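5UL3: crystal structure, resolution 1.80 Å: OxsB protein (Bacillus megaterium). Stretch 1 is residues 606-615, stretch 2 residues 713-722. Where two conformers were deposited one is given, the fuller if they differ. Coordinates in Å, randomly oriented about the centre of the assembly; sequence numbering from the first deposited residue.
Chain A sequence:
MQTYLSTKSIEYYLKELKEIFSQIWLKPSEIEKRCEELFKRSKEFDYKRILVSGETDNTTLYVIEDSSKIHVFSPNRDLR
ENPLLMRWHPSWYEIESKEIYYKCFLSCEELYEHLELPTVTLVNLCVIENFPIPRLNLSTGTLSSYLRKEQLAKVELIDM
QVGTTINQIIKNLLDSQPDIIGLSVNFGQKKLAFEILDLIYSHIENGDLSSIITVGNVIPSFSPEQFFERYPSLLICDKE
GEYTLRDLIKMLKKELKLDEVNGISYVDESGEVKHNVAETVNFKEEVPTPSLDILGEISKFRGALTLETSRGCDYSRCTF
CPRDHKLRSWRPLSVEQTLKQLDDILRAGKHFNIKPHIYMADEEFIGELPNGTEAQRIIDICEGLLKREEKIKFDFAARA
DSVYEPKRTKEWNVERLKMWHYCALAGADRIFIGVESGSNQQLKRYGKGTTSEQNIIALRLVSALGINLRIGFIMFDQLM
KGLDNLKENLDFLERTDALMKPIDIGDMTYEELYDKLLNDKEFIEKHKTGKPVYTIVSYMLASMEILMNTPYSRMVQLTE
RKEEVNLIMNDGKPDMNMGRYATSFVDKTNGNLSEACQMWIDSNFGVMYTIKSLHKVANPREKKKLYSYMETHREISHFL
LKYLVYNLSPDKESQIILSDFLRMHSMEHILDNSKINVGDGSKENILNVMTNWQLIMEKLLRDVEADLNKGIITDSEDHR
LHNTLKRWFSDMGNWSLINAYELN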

# COMPACT_ATOMS: atom_id res chain seq x y z
N GLY A 606 -20.17 4.84 -14.75
CA GLY A 606 -21.00 3.65 -14.65
C GLY A 606 -20.75 2.68 -15.79
O GLY A 606 -20.56 1.48 -15.58
N VAL A 607 -20.74 3.19 -17.02
CA VAL A 607 -20.53 2.35 -18.19
C VAL A 607 -19.11 1.79 -18.20
O VAL A 607 -18.89 0.60 -18.45
N MET A 608 -18.11 2.63 -17.93
CA MET A 608 -16.73 2.13 -17.95
C MET A 608 -16.45 1.17 -16.79
O MET A 608 -15.69 0.21 -16.95
N TYR A 609 -17.06 1.41 -15.62
CA TYR A 609 -16.93 0.43 -14.54
C TYR A 609 -17.52 -0.91 -14.97
O TYR A 609 -16.95 -1.97 -14.70
N THR A 610 -18.66 -0.88 -15.65
CA THR A 610 -19.31 -2.12 -16.08
C THR A 610 -18.45 -2.86 -17.10
O THR A 610 -18.28 -4.09 -17.01
N ILE A 611 -17.91 -2.14 -18.09
CA ILE A 611 -17.03 -2.74 -19.08
C ILE A 611 -15.82 -3.37 -18.40
O ILE A 611 -15.41 -4.50 -18.72
N LYS A 612 -15.24 -2.67 -17.43
CA LYS A 612 -14.09 -3.21 -16.71
C LYS A 612 -14.47 -4.46 -15.92
O LYS A 612 -13.71 -5.44 -15.89
N SER A 613 -15.64 -4.44 -15.28
CA SER A 613 -16.12 -5.59 -14.53
C SER A 613 -16.36 -6.80 -15.43
O SER A 613 -16.00 -7.93 -15.08
N LEU A 614 -16.97 -6.58 -16.60
CA LEU A 614 -17.17 -7.68 -17.54
C LEU A 614 -15.85 -8.21 -18.06
O LEU A 614 -15.70 -9.42 -18.29
N HIS A 615 -14.87 -7.33 -18.24
CA HIS A 615 -13.60 -7.72 -18.82
C HIS A 615 -12.89 -8.73 -17.94
O HIS A 615 -12.25 -9.66 -18.45
N ILE A 713 -20.52 -9.27 -27.44
CA ILE A 713 -20.16 -9.31 -26.03
C ILE A 713 -21.38 -9.75 -25.24
O ILE A 713 -22.53 -9.59 -25.68
N THR A 714 -21.13 -10.30 -24.05
CA THR A 714 -22.17 -10.85 -23.19
C THR A 714 -22.36 -9.97 -21.97
O THR A 714 -21.38 -9.61 -21.31
N ASP A 715 -23.61 -9.65 -21.66
CA ASP A 715 -23.94 -8.83 -20.50
C ASP A 715 -23.92 -9.67 -19.23
O ASP A 715 -23.92 -10.90 -19.26
N SER A 716 -23.91 -8.98 -18.10
CA SER A 716 -24.08 -9.65 -16.83
C SER A 716 -25.52 -10.14 -16.68
O SER A 716 -26.41 -9.78 -17.46
N GLU A 717 -25.75 -10.96 -15.66
CA GLU A 717 -27.08 -11.52 -15.46
C GLU A 717 -28.11 -10.44 -15.15
O GLU A 717 -29.28 -10.57 -15.55
N ASP A 718 -27.71 -9.37 -14.46
CA ASP A 718 -28.61 -8.27 -14.14
C ASP A 718 -28.66 -7.19 -15.22
O ASP A 718 -29.21 -6.11 -14.98
N HIS A 719 -28.10 -7.45 -16.41
CA HIS A 719 -28.18 -6.53 -17.55
C HIS A 719 -27.55 -5.18 -17.23
O HIS A 719 -28.06 -4.13 -17.64
N ARG A 720 -26.41 -5.20 -16.55
CA ARG A 720 -25.77 -3.96 -16.12
C ARG A 720 -25.27 -3.13 -17.30
O ARG A 720 -25.41 -1.90 -17.31
N LEU A 721 -24.68 -3.78 -18.32
CA LEU A 721 -24.19 -3.00 -19.45
C LEU A 721 -25.36 -2.39 -20.23
O LEU A 721 -25.31 -1.22 -20.62
N HIS A 722 -26.41 -3.17 -20.47
CA HIS A 722 -27.60 -2.61 -21.10
C HIS A 722 -28.12 -1.41 -20.31
O HIS A 722 -28.39 -0.34 -20.87

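What do the first residues of stretch 1 offer to the other stretch? Gly606 has no side chain and touches nothing across the contact; its O accepts a hydrogen bond from Thr610 OG1 at 2.7 Å. Val607, t at chi1, points sideways and only grazes the contact, its CG1 lying 4.4 Å from Leu721 CD1. Met608 points away. Tyr609, also t, starts sideways, but its ring reaches back so that its CE2 comes within 4.5 Å of Arg720 NH1, an oblique approach.

Where do the backbones come closest? They do so at Thr610, whose CA is 6.0 Å from the CA of Leu721. Thr610 points toward stretch 2; in its m rotamer Thr610 OG1 is tied to its own helix yet sits 3.3 Å from Arg720 CG, while Thr610 CG2 lies 3.6 Å from Leu721 N. Leu721 N is already taken, donating to Asp715 OD1 at 2.9 Å, so the methyl packs against a satisfied group.

How is Leu721 held? With chi1 t and chi2 p, its side chain fits as a knob among Val607, Thr610, Ile611 and Leu614. Ile611, m then t, sets its CG1 4.0 Å from Leu721 CD1. Lys612 and Ser613 stay out of reach, and Leu614 CD1 lies 4.0 Å from Leu721 CD2.

What else does Leu614 cover? Pointing toward the loop in an m, t rotamer, it places CD2 3.8 Å from Thr714 O and 3.7 Å from Ser716 N. His615 stays out of reach.

Does any polar bond join the stretches? No hydrogen bond crosses; several polar groups of stretch 2 bond to one another instead. Asp715 OD1 also accepts from Ser716 N at 2.7 Å, and its OD2 from His722 N at 2.9 Å. Ser716 OG donates to Asp718 OD1 over a very short 2.4 Å, and Arg720 NH2 forms a salt bridge with Asp718 OD2 at 3.5 Å.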

# COMPACT_ATOMS: atom_id res chain seq x y z
CB VAL A 607 -20.84 3.13 -19.48
CG1 VAL A 607 -20.52 2.29 -20.69
CG2 VAL A 607 -22.29 3.56 -19.52
CB MET A 608 -15.73 3.28 -17.95
CG MET A 608 -15.76 4.10 -19.23
SD MET A 608 -15.89 3.14 -20.76
CE MET A 608 -14.46 2.06 -20.63
CB TYR A 609 -17.63 0.94 -13.28
CG TYR A 609 -17.67 -0.05 -12.13
CD1 TYR A 609 -16.65 -0.08 -11.19
CD2 TYR A 609 -18.73 -0.94 -11.99
CE1 TYR A 609 -16.69 -0.98 -10.13
CE2 TYR A 609 -18.77 -1.84 -10.93
CZ TYR A 609 -17.75 -1.85 -10.01
OH TYR A 609 -17.78 -2.74 -8.96
CB THR A 610 -20.69 -1.81 -16.65
OG1 THR A 610 -21.45 -1.11 -15.66
CG2 THR A 610 -21.42 -3.11 -17.04
CB ILE A 611 -16.61 -1.68 -20.11
CG1 ILE A 611 -17.79 -1.37 -21.04
CG2 ILE A 611 -15.34 -2.11 -20.88
CD1 ILE A 611 -17.60 -0.15 -21.89
CB LYS A 612 -13.52 -2.13 -15.79
CG LYS A 612 -12.06 -2.29 -15.40
CD LYS A 612 -11.44 -0.90 -15.15
CE LYS A 612 -12.50 0.12 -14.69
NZ LYS A 612 -11.98 1.50 -14.42
CB SER A 613 -17.40 -5.23 -13.78
OG SER A 613 -17.95 -6.35 -13.13
CB LEU A 614 -18.05 -7.23 -18.71
CG LEU A 614 -19.50 -6.91 -18.34
CD1 LEU A 614 -20.18 -6.20 -19.50
CD2 LEU A 614 -20.25 -8.19 -17.99
CB HIS A 615 -12.72 -6.48 -19.04
CG HIS A 615 -11.33 -6.79 -19.46
ND1 HIS A 615 -10.29 -6.91 -18.56
CD2 HIS A 615 -10.79 -7.00 -20.69
CE1 HIS A 615 -9.17 -7.18 -19.22
NE2 HIS A 615 -9.45 -7.24 -20.51
CB ILE A 713 -19.63 -7.95 -25.52
CG1 ILE A 713 -20.70 -6.88 -25.67
CG2 ILE A 713 -18.36 -7.54 -26.26
CD1 ILE A 713 -20.23 -5.48 -25.23
CB THR A 714 -21.82 -12.27 -22.74
OG1 THR A 714 -21.54 -13.09 -23.89
CG2 THR A 714 -22.98 -12.86 -21.96
CB ASP A 715 -25.33 -8.21 -20.66
CG ASP A 715 -25.45 -6.84 -19.99
OD1 ASP A 715 -24.67 -6.55 -19.04
OD2 ASP A 715 -26.32 -6.05 -20.42
CB SER A 716 -23.71 -8.72 -15.67
OG SER A 716 -24.64 -7.65 -15.59
CB GLU A 717 -27.04 -12.59 -14.36
CG GLU A 717 -28.39 -13.11 -13.90
CD GLU A 717 -28.27 -14.24 -12.89
OE1 GLU A 717 -27.97 -15.38 -13.30
OE2 GLU A 717 -28.47 -13.99 -11.68
CB ASP A 718 -28.24 -7.65 -12.79
CG ASP A 718 -26.76 -7.29 -12.69
OD1 ASP A 718 -26.04 -7.45 -13.70
OD2 ASP A 718 -26.33 -6.85 -11.61
CB HIS A 719 -29.63 -6.37 -18.01
CG HIS A 719 -30.29 -7.67 -18.31
ND1 HIS A 719 -30.25 -8.25 -19.56
CD2 HIS A 719 -30.95 -8.54 -17.51
CE1 HIS A 719 -30.89 -9.40 -19.52
NE2 HIS A 719 -31.32 -9.60 -18.29
CB ARG A 720 -24.63 -4.27 -15.15
CG ARG A 720 -23.96 -3.03 -14.55
CD ARG A 720 -24.83 -2.37 -13.50
NE ARG A 720 -25.06 -3.25 -12.35
CZ ARG A 720 -24.27 -3.31 -11.29
NH1 ARG A 720 -23.19 -2.53 -11.22
NH2 ARG A 720 -24.55 -4.14 -10.29
CB LEU A 721 -23.31 -3.84 -20.37
CG LEU A 721 -22.59 -3.04 -21.47
CD1 LEU A 721 -21.73 -1.92 -20.90
CD2 LEU A 721 -21.72 -3.94 -22.37
CB HIS A 722 -28.70 -3.66 -21.23
CG HIS A 722 -29.99 -3.11 -21.75
ND1 HIS A 722 -31.06 -2.81 -20.92
CD2 HIS A 722 -30.38 -2.78 -23.00
CE1 HIS A 722 -32.05 -2.33 -21.65
NE2 HIS A 722 -31.67 -2.30 -22.91